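Local coordinates for protein endoglucanase A (Clostridium acetobutylicum, PDB 3IK2) that probably hydrolyses internal beta-1,4-glucosidic bonds of cellulose and related beta-glucans, as a glycoside hydrolase family 44 endoglucanase built on a TIM-like barrel, at residues N439-I444 and K464-G469; F399-N404 and W472-N477; H277-A282 and T383-N388. One frame throughout, in Å; residues are numbered along the deposited sequence.

Contact 1 (N439-I444 and K464-G469)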
loop_
_atom_site.group_PDB
_atom_site.type_symbol
_atom_site.label_atom_id
_atom_site.label_comp_id
_atom_site.label_asym_id
_atom_site.label_seq_id
_atom_site.Cartn_x
_atom_site.Cartn_y
_atom_site.Cartn_z
ATOM N N ASN A 439 -10.670 10.262 26.798
ATOM C CA ASN A 439 -12.007 10.823 26.629
ATOM C C ASN A 439 -12.818 10.206 25.473
ATOM O O ASN A 439 -14.049 10.223 25.523
ATOM C CB ASN A 439 -11.978 12.364 26.515
ATOM C CG ASN A 439 -13.387 13.012 26.636
ATOM O OD1 ASN A 439 -14.114 12.827 27.626
ATOM N ND2 ASN A 439 -13.746 13.805 25.640
ATOM N N LYS A 440 -12.136 9.626 24.474
ATOM C CA LYS A 440 -12.830 9.217 23.245
ATOM C C LYS A 440 -12.588 7.824 22.624
ATOM O O LYS A 440 -11.490 7.276 22.650
ATOM C CB LYS A 440 -12.663 10.285 22.174
ATOM C CG LYS A 440 -11.467 10.132 21.326
ATOM C CD LYS A 440 -11.684 11.028 20.162
ATOM C CE LYS A 440 -10.374 11.354 19.557
ATOM N NZ LYS A 440 -10.641 11.965 18.271
ATOM N N MET A 441 -13.646 7.305 22.023
ATOM C CA MET A 441 -13.590 6.099 21.234
ATOM C C MET A 441 -14.119 6.377 19.832
ATOM O O MET A 441 -15.099 7.099 19.668
ATOM C CB MET A 441 -14.395 4.967 21.890
ATOM C CG MET A 441 -14.547 3.798 20.933
ATOM S SD MET A 441 -15.378 2.370 21.523
ATOM C CE MET A 441 -16.723 3.020 22.479
ATOM N N ASP A 442 -13.454 5.796 18.831
ATOM C CA ASP A 442 -13.785 6.010 17.425
ATOM C C ASP A 442 -14.244 4.699 16.855
ATOM O O ASP A 442 -13.628 3.666 17.117
ATOM C CB ASP A 442 -12.587 6.530 16.636
ATOM C CG ASP A 442 -12.291 7.981 16.936
ATOM O OD1 ASP A 442 -12.932 8.877 16.353
ATOM O OD2 ASP A 442 -11.410 8.215 17.778
ATOM N N ILE A 443 -15.358 4.736 16.123
ATOM C CA ILE A 443 -15.924 3.518 15.570
ATOM C C ILE A 443 -16.204 3.757 14.093
ATOM O O ILE A 443 -16.797 4.771 13.728
ATOM C CB ILE A 443 -17.204 3.074 16.315
ATOM C CG1 ILE A 443 -16.965 3.016 17.827
ATOM C CG2 ILE A 443 -17.648 1.705 15.847
ATOM C CD1 ILE A 443 -18.253 2.993 18.658
ATOM N N ILE A 444 -15.749 2.835 13.252
ATOM C CA ILE A 444 -16.175 2.799 11.847
ATOM C C ILE A 444 -17.219 1.718 11.689
ATOM O O ILE A 444 -17.007 0.557 12.086
ATOM C CB ILE A 444 -14.992 2.522 10.860
ATOM C CG1 ILE A 444 -13.877 3.536 11.053
ATOM C CG2 ILE A 444 -15.475 2.522 9.369
ATOM C CD1 ILE A 444 -14.254 4.963 10.663
ATOM N N LYS A 464 -14.278 3.215 30.891
ATOM C CA LYS A 464 -14.791 4.550 30.533
ATOM C C LYS A 464 -16.312 4.584 30.583
ATOM O O LYS A 464 -16.971 3.556 30.431
ATOM C CB LYS A 464 -14.345 4.931 29.121
ATOM C CG LYS A 464 -12.878 4.707 28.874
ATOM C CD LYS A 464 -12.031 5.714 29.585
ATOM C CE LYS A 464 -10.591 5.380 29.344
ATOM N NZ LYS A 464 -9.791 6.623 29.516
ATOM N N ASN A 465 -16.874 5.764 30.769
ATOM C CA ASN A 465 -18.320 5.905 30.711
ATOM C C ASN A 465 -18.729 6.871 29.581
ATOM O O ASN A 465 -18.720 8.105 29.746
ATOM C CB ASN A 465 -18.849 6.359 32.076
ATOM C CG ASN A 465 -20.336 6.609 32.075
ATOM O OD1 ASN A 465 -20.780 7.765 32.196
ATOM N ND2 ASN A 465 -21.131 5.535 31.953
ATOM N N TYR A 466 -19.065 6.320 28.422
ATOM C CA TYR A 466 -19.294 7.198 27.285
ATOM C C TYR A 466 -20.703 7.720 27.416
ATOM O O TYR A 466 -21.625 6.942 27.736
ATOM C CB TYR A 466 -19.001 6.499 25.944
ATOM C CG TYR A 466 -17.545 6.013 25.820
ATOM C CD1 TYR A 466 -16.498 6.904 25.581
ATOM C CD2 TYR A 466 -17.227 4.663 25.982
ATOM C CE1 TYR A 466 -15.180 6.460 25.492
ATOM C CE2 TYR A 466 -15.916 4.211 25.900
ATOM C CZ TYR A 466 -14.900 5.111 25.651
ATOM O OH TYR A 466 -13.600 4.629 25.550
ATOM N N THR A 467 -20.873 9.036 27.234
ATOM C CA THR A 467 -22.196 9.646 27.470
ATOM C C THR A 467 -22.778 10.323 26.236
ATOM O O THR A 467 -23.965 10.632 26.212
ATOM C CB THR A 467 -22.203 10.651 28.681
ATOM O OG1 THR A 467 -21.211 11.674 28.486
ATOM C CG2 THR A 467 -21.947 9.930 30.016
ATOM N N SER A 468 -21.939 10.603 25.241
ATOM C CA SER A 468 -22.419 11.189 24.002
ATOM C C SER A 468 -21.721 10.599 22.780
ATOM O O SER A 468 -20.568 10.191 22.849
ATOM C CB SER A 468 -22.276 12.718 24.012
ATOM O OG SER A 468 -20.912 13.090 24.106
ATOM N N GLY A 469 -22.436 10.562 21.663
ATOM C CA GLY A 469 -21.888 10.087 20.400
ATOM C C GLY A 469 -22.242 11.031 19.259
ATOM O O GLY A 469 -23.405 11.418 19.093
HETATM O O HOH W 1 -11.629 6.076 25.593
#
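Met441 is the side chain that meets the Tyr466 ring, and it does so at both of its ends. Its CB sits at the phenol end, 3.8 Å from Tyr466 CZ and equally close to the hydroxyl oxygen. CG then runs off anti to the backbone N (chi1 169°), and Met441 SD lies 5.3 Å from the centroid of the Tyr466 ring, approaching it obliquely: a Met-aromatic contact. A bend at chi3 (40°) turns the methyl back to the ring, where Met441 CE meets Tyr466 CE2 at 3.7 Å in an off-centre CH-pi contact. The two side chains cross at about a right angle. The carbonyl oxygen of Asn439 faces the rim of the ring in its plane, 3.9 Å from Tyr466 CE1. Met441 is buried in the beta-sandwich domain. Its strand, 440-447, pairs with 503-510, which lies between it and 468-475 in the sheet; Tyr466 comes from the loop just before 468-475. Next to it, Thr467 and Ser468 form a classic beta bulge opposite Leu510. Val460 of strand 454-461 packs against both Met441 and Tyr466.

Contact 2 (F399-N404 and W472-N477)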
loop_
_atom_site.group_PDB
_atom_site.type_symbol
_atom_site.label_atom_id
_atom_site.label_comp_id
_atom_site.label_asym_id
_atom_site.label_seq_id
_atom_site.Cartn_x
_atom_site.Cartn_y
_atom_site.Cartn_z
ATOM N N PHE A 399 -10.781 7.710 2.828
ATOM C CA PHE A 399 -9.625 8.279 3.500
ATOM C C PHE A 399 -10.031 9.366 4.506
ATOM O O PHE A 399 -9.548 9.395 5.646
ATOM C CB PHE A 399 -8.636 8.861 2.478
ATOM C CG PHE A 399 -7.708 7.842 1.859
ATOM C CD1 PHE A 399 -8.076 7.141 0.703
ATOM C CD2 PHE A 399 -6.441 7.592 2.423
ATOM C CE1 PHE A 399 -7.198 6.192 0.115
ATOM C CE2 PHE A 399 -5.558 6.648 1.829
ATOM C CZ PHE A 399 -5.937 5.948 0.689
ATOM N N ASN A 400 -10.890 10.286 4.076
ATOM C CA ASN A 400 -11.406 11.336 4.974
ATOM C C ASN A 400 -12.263 10.799 6.105
ATOM O O ASN A 400 -12.302 11.385 7.181
ATOM C CB ASN A 400 -12.184 12.396 4.196
ATOM C CG ASN A 400 -11.283 13.243 3.370
ATOM O OD1 ASN A 400 -10.135 13.456 3.755
ATOM N ND2 ASN A 400 -11.764 13.709 2.215
ATOM N N LEU A 401 -12.942 9.681 5.877
ATOM C CA LEU A 401 -13.738 9.091 6.947
ATOM C C LEU A 401 -12.870 8.722 8.140
ATOM O O LEU A 401 -13.302 8.819 9.271
ATOM C CB LEU A 401 -14.528 7.865 6.472
ATOM C CG LEU A 401 -15.535 7.334 7.505
ATOM C CD1 LEU A 401 -16.676 8.327 7.699
ATOM C CD2 LEU A 401 -16.059 5.937 7.152
ATOM N N TYR A 402 -11.642 8.298 7.877
ATOM C CA TYR A 402 -10.730 7.977 8.949
ATOM C C TYR A 402 -10.102 9.192 9.624
ATOM O O TYR A 402 -10.160 9.293 10.855
ATOM C CB TYR A 402 -9.674 6.972 8.475
ATOM C CG TYR A 402 -10.229 5.569 8.417
ATOM C CD1 TYR A 402 -10.093 4.708 9.507
ATOM C CD2 TYR A 402 -10.942 5.126 7.296
ATOM C CE1 TYR A 402 -10.631 3.411 9.468
ATOM C CE2 TYR A 402 -11.498 3.810 7.246
ATOM C CZ TYR A 402 -11.335 2.977 8.350
ATOM O OH TYR A 402 -11.848 1.702 8.325
ATOM N N ASN A 403 -9.546 10.115 8.830
ATOM C CA ASN A 403 -8.638 11.167 9.344
ATOM C C ASN A 403 -8.983 12.622 9.033
ATOM O O ASN A 403 -8.241 13.537 9.355
ATOM C CB ASN A 403 -7.211 10.894 8.887
ATOM C CG ASN A 403 -6.701 9.582 9.398
ATOM O OD1 ASN A 403 -6.671 9.367 10.605
ATOM N ND2 ASN A 403 -6.343 8.674 8.483
ATOM N N ASN A 404 -10.112 12.839 8.407
ATOM C CA ASN A 404 -10.601 14.191 8.284
ATOM C C ASN A 404 -12.099 14.153 8.048
ATOM O O ASN A 404 -12.587 14.651 7.058
ATOM C CB ASN A 404 -9.858 14.927 7.172
ATOM C CG ASN A 404 -10.240 16.383 7.092
ATOM O OD1 ASN A 404 -10.715 16.961 8.063
ATOM N ND2 ASN A 404 -10.015 16.991 5.936
ATOM N N TRP A 472 -20.501 10.949 11.633
ATOM C CA TRP A 472 -20.235 11.511 10.293
ATOM C C TRP A 472 -20.223 10.404 9.257
ATOM O O TRP A 472 -19.754 9.327 9.524
ATOM C CB TRP A 472 -18.888 12.232 10.239
ATOM C CG TRP A 472 -18.805 13.505 11.047
ATOM C CD1 TRP A 472 -18.906 14.796 10.589
ATOM C CD2 TRP A 472 -18.556 13.589 12.441
ATOM N NE1 TRP A 472 -18.744 15.679 11.636
ATOM C CE2 TRP A 472 -18.530 14.962 12.783
ATOM C CE3 TRP A 472 -18.357 12.629 13.450
ATOM C CZ2 TRP A 472 -18.318 15.401 14.090
ATOM C CZ3 TRP A 472 -18.139 13.067 14.752
ATOM C CH2 TRP A 472 -18.116 14.436 15.060
ATOM N N GLY A 473 -20.687 10.680 8.048
ATOM C CA GLY A 473 -20.766 9.612 7.056
ATOM C C GLY A 473 -21.021 9.996 5.628
ATOM O O GLY A 473 -21.324 11.131 5.314
ATOM N N PHE A 474 -20.876 9.005 4.754
ATOM C CA PHE A 474 -21.157 9.144 3.343
ATOM C C PHE A 474 -21.938 7.914 2.958
ATOM O O PHE A 474 -21.915 6.901 3.677
ATOM C CB PHE A 474 -19.873 9.311 2.485
ATOM C CG PHE A 474 -18.901 8.167 2.570
ATOM C CD1 PHE A 474 -18.975 7.099 1.665
ATOM C CD2 PHE A 474 -17.883 8.165 3.525
ATOM C CE1 PHE A 474 -18.071 6.043 1.727
ATOM C CE2 PHE A 474 -16.974 7.110 3.592
ATOM C CZ PHE A 474 -17.067 6.039 2.681
ATOM N N ASP A 475 -22.628 8.015 1.828
ATOM C CA ASP A 475 -23.593 7.010 1.430
ATOM C C ASP A 475 -23.786 7.137 -0.087
ATOM O O ASP A 475 -23.058 7.893 -0.750
ATOM C CB ASP A 475 -24.918 7.216 2.207
ATOM C CG ASP A 475 -25.499 8.622 2.030
ATOM O OD1 ASP A 475 -25.246 9.271 0.992
ATOM O OD2 ASP A 475 -26.224 9.074 2.937
ATOM N N SER A 476 -24.764 6.414 -0.625
ATOM C CA SER A 476 -24.958 6.337 -2.069
ATOM C C SER A 476 -25.495 7.625 -2.671
ATOM O O SER A 476 -25.496 7.785 -3.872
ATOM C CB SER A 476 -25.859 5.151 -2.437
ATOM O OG SER A 476 -27.181 5.338 -1.961
ATOM N N ASN A 477 -25.927 8.552 -1.826
ATOM C CA ASN A 477 -26.471 9.823 -2.277
ATOM C C ASN A 477 -25.385 10.915 -2.425
ATOM O O ASN A 477 -25.496 11.791 -3.285
ATOM C CB ASN A 477 -27.617 10.234 -1.338
ATOM C CG ASN A 477 -28.835 9.232 -1.402
ATOM O OD1 ASN A 477 -29.270 8.677 -0.369
ATOM N ND2 ASN A 477 -29.376 9.011 -2.625
#
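Leu401 meets Phe474 at the ring's edge, the two side chains crossing at about a right angle. The ring offers a single atom, CE2, and Leu401 closes on it with two carbons: Leu401 CB, near the ring plane, is 3.9 Å from Phe474 CE2, and Leu401 CD2 is equally close. CG of Phe474 stands between its own backbone N and carbonyl carbon (chi1 60°), which swings the ring out toward the helix. The other branch of Leu401 goes to the strand backbone instead, with CD1 3.7 Å from Trp472 O and 4.3 Å from Gly473 CA, so that this methyl lies beside the main chain of both residues. This is helix-on-sheet packing at the junction of the two domains. Helix 393-403 follows the eighth barrel strand, while 468-475 belongs to the beta-sandwich, and the short segments 399-403 and 472-475 run antiparallel at 170° with their axes 9.2 Å apart. Trp472 starts toward the helix, but its indole turns off to meet Tyr405 edge-to-face. Around Phe474, Ile361, Ile481 and Ala504 add further apolar contacts, and the carbonyl of Leu401 is hydrogen-bonded to His506 of strand 503-510. Farther along, Asp475 makes an Asx turn: its OD1 accepts the backbone N of Asn477 at 3.0 Å, from above the carboxylate plane. Ser478 N bonds to the same oxygen, and OD2 forms a salt bridge with Arg484, so both carboxylate oxygens are engaged.

Contact 3 (H277-A282 and T383-N388); sequences HWYPEA and TYWECN
Tyr279 drives its hydroxyl against the base of the Trp385 side chain. Tyr279 OH lies 3.2 Å from Trp385 CB and 3.3 Å from Trp385 CG, a tight fit in which CB sits near the plane of the tyrosine ring, at its edge. Toward the indole itself the oxygen comes in at a slant, its separation from Trp385 CD1 being 3.6 Å. With chi1 of Trp385 at -174°, CG extends away from the backbone N, and this sets where the indole begins beside the hydroxyl. Cys387 closes in farther along the phenol, with SG 4.1 Å from Tyr279 CE1, an oblique sulfur-aromatic contact; the same sulfur lies in the plane of the indole, at its edge.

A second shell appears to steady these groups. Arg288 takes the carbonyls of both Tyr279 and Pro280, just beyond strand 273-278. After strand 379-384, Trp385 O is bound by Asn354, and Arg36 and Asn24 touch the Trp385 side chain. Glu386 OE1 accepts the backbone N of Asn388 at 2.8 Å.

Tyr279 OH finds its polar partner in Glu352, to which it is hydrogen-bonded and whose side chain Trp385 also touches. Glu352 lies near the C-terminal end of the seventh barrel strand, the position where the nucleophile sits in the 4/7 superfamily of retaining glycosidases; a like role for Glu352 is only inferred. The hydroxyl, wedged against Trp385, is thus consistent with a role in holding that carboxylate in position.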
loop_
_atom_site.group_PDB
_atom_site.type_symbol
_atom_site.label_atom_id
_atom_site.label_comp_id
_atom_site.label_asym_id
_atom_site.label_seq_id
_atom_site.Cartn_x
_atom_site.Cartn_y
_atom_site.Cartn_z
ATOM N N HIS A 277 1.810 -6.246 -3.655
ATOM C CA HIS A 277 0.728 -5.579 -4.338
ATOM C C HIS A 277 -0.486 -6.486 -4.363
ATOM O O HIS A 277 -0.363 -7.695 -4.483
ATOM C CB HIS A 277 1.141 -5.162 -5.758
ATOM C CG HIS A 277 2.299 -4.221 -5.779
ATOM N ND1 HIS A 277 2.968 -3.887 -6.933
ATOM C CD2 HIS A 277 2.931 -3.567 -4.772
ATOM C CE1 HIS A 277 3.958 -3.060 -6.639
ATOM N NE2 HIS A 277 3.962 -2.859 -5.333
ATOM N N TRP A 278 -1.665 -5.894 -4.231
ATOM C CA TRP A 278 -2.891 -6.666 -4.143
ATOM C C TRP A 278 -3.996 -5.962 -4.890
ATOM O O TRP A 278 -4.623 -5.031 -4.382
ATOM C CB TRP A 278 -3.276 -6.880 -2.693
ATOM C CG TRP A 278 -4.424 -7.868 -2.456
ATOM C CD1 TRP A 278 -5.651 -7.582 -1.938
ATOM C CD2 TRP A 278 -4.410 -9.281 -2.693
ATOM N NE1 TRP A 278 -6.400 -8.732 -1.833
ATOM C CE2 TRP A 278 -5.659 -9.788 -2.282
ATOM C CE3 TRP A 278 -3.461 -10.168 -3.210
ATOM C CZ2 TRP A 278 -5.992 -11.155 -2.383
ATOM C CZ3 TRP A 278 -3.785 -11.525 -3.305
ATOM C CH2 TRP A 278 -5.036 -11.997 -2.890
ATOM N N TYR A 279 -4.183 -6.379 -6.133
ATOM C CA TYR A 279 -5.318 -5.953 -6.914
ATOM C C TYR A 279 -6.200 -7.168 -6.902
ATOM O O TYR A 279 -5.806 -8.198 -7.440
ATOM C CB TYR A 279 -4.907 -5.588 -8.337
ATOM C CG TYR A 279 -4.016 -4.363 -8.393
ATOM C CD1 TYR A 279 -4.565 -3.061 -8.425
ATOM C CD2 TYR A 279 -2.626 -4.494 -8.426
ATOM C CE1 TYR A 279 -3.728 -1.919 -8.491
ATOM C CE2 TYR A 279 -1.787 -3.352 -8.479
ATOM C CZ TYR A 279 -2.348 -2.071 -8.505
ATOM O OH TYR A 279 -1.516 -0.948 -8.572
ATOM N N PRO A 280 -7.353 -7.083 -6.202
ATOM C CA PRO A 280 -8.226 -8.250 -6.029
ATOM C C PRO A 280 -8.612 -8.935 -7.359
ATOM O O PRO A 280 -8.917 -8.265 -8.359
ATOM C CB PRO A 280 -9.466 -7.681 -5.307
ATOM C CG PRO A 280 -9.321 -6.175 -5.352
ATOM C CD PRO A 280 -7.882 -5.876 -5.522
ATOM N N GLU A 281 -8.555 -10.263 -7.345
ATOM C CA GLU A 281 -8.989 -11.100 -8.448
ATOM C C GLU A 281 -10.468 -11.475 -8.296
ATOM O O GLU A 281 -11.085 -12.008 -9.226
ATOM C CB GLU A 281 -8.125 -12.368 -8.514
ATOM C CG GLU A 281 -6.683 -12.125 -8.957
ATOM C CD GLU A 281 -6.511 -12.101 -10.468
ATOM O OE1 GLU A 281 -7.482 -11.840 -11.195
ATOM O OE2 GLU A 281 -5.384 -12.320 -10.946
ATOM N N ALA A 282 -11.022 -11.175 -7.120
ATOM C CA ALA A 282 -12.437 -11.386 -6.797
ATOM C C ALA A 282 -13.365 -10.918 -7.920
ATOM O O ALA A 282 -13.201 -9.817 -8.465
ATOM C CB ALA A 282 -12.777 -10.661 -5.490
ATOM N N THR A 383 -0.267 1.954 0.398
ATOM C CA THR A 383 -0.413 3.039 -0.537
ATOM C C THR A 383 -1.356 2.587 -1.684
ATOM O O THR A 383 -1.095 1.622 -2.421
ATOM C CB THR A 383 0.954 3.626 -1.038
ATOM O OG1 THR A 383 1.906 2.588 -1.272
ATOM C CG2 THR A 383 1.561 4.577 -0.013
ATOM N N TYR A 384 -2.497 3.262 -1.752
ATOM C CA TYR A 384 -3.469 3.106 -2.800
ATOM C C TYR A 384 -2.824 3.500 -4.134
ATOM O O TYR A 384 -1.949 4.373 -4.167
ATOM C CB TYR A 384 -4.613 4.056 -2.448
ATOM C CG TYR A 384 -5.607 4.339 -3.539
ATOM C CD1 TYR A 384 -6.708 3.498 -3.726
ATOM C CD2 TYR A 384 -5.473 5.461 -4.350
ATOM C CE1 TYR A 384 -7.618 3.747 -4.702
ATOM C CE2 TYR A 384 -6.401 5.728 -5.338
ATOM C CZ TYR A 384 -7.478 4.861 -5.500
ATOM O OH TYR A 384 -8.431 5.092 -6.472
ATOM N N TRP A 385 -3.247 2.824 -5.212
ATOM C CA TRP A 385 -2.842 3.100 -6.583
ATOM C C TRP A 385 -4.102 3.450 -7.400
ATOM O O TRP A 385 -5.041 2.653 -7.466
ATOM C CB TRP A 385 -2.094 1.917 -7.249
ATOM C CG TRP A 385 -1.568 2.306 -8.606
ATOM C CD1 TRP A 385 -2.273 2.312 -9.790
ATOM C CD2 TRP A 385 -0.230 2.777 -8.934
ATOM N NE1 TRP A 385 -1.465 2.774 -10.819
ATOM C CE2 TRP A 385 -0.212 3.058 -10.323
ATOM C CE3 TRP A 385 0.952 2.969 -8.192
ATOM C CZ2 TRP A 385 0.932 3.549 -10.978
ATOM C CZ3 TRP A 385 2.101 3.458 -8.851
ATOM C CH2 TRP A 385 2.075 3.737 -10.227
ATOM N N GLU A 386 -4.088 4.644 -7.996
ATOM C CA GLU A 386 -5.165 5.199 -8.795
ATOM C C GLU A 386 -5.351 4.459 -10.114
ATOM O O GLU A 386 -4.402 4.345 -10.895
ATOM C CB GLU A 386 -4.862 6.678 -9.083
ATOM C CG GLU A 386 -5.936 7.388 -9.939
ATOM C CD GLU A 386 -7.316 7.207 -9.402
ATOM O OE1 GLU A 386 -8.253 7.040 -10.216
ATOM O OE2 GLU A 386 -7.472 7.244 -8.156
ATOM N N CYS A 387 -6.566 3.947 -10.351
ATOM C CA CYS A 387 -6.868 3.234 -11.596
ATOM C C CYS A 387 -7.982 3.819 -12.478
ATOM O O CYS A 387 -8.389 3.160 -13.441
ATOM C CB CYS A 387 -7.186 1.775 -11.300
ATOM S SG CYS A 387 -5.815 0.917 -10.510
ATOM N N ASN A 388 -8.487 5.015 -12.161
ATOM C CA ASN A 388 -9.621 5.562 -12.886
ATOM C C ASN A 388 -9.515 7.059 -13.221
ATOM O O ASN A 388 -10.474 7.792 -13.032
ATOM C CB ASN A 388 -10.926 5.302 -12.090
ATOM C CG ASN A 388 -12.180 5.307 -12.980
ATOM O OD1 ASN A 388 -12.100 5.093 -14.201
ATOM N ND2 ASN A 388 -13.343 5.533 -12.360
#

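In the fold
Contact 3 closes first along the chain, joining the ends of the sixth and eighth strands of the barrel. Contact 2 follows, and contact 1 is nested inside the loop that contact 2 closes. Strand 379-384 leads into helix 393-403, and Phe399 CZ packs 3.9 Å from Tyr384 CB, which ties contact 3 to contact 2 although their centres are 20 Å apart. Contacts 1 and 2 share strand 468-475 and touch where Ile444 CG1 lies 3.6 Å from Tyr402 CE1. Contacts 1 and 3, with centres 33 Å apart, do not touch. Together they trace a path from the probable active-site end of the barrel, through its last helix, into the beta-sandwich.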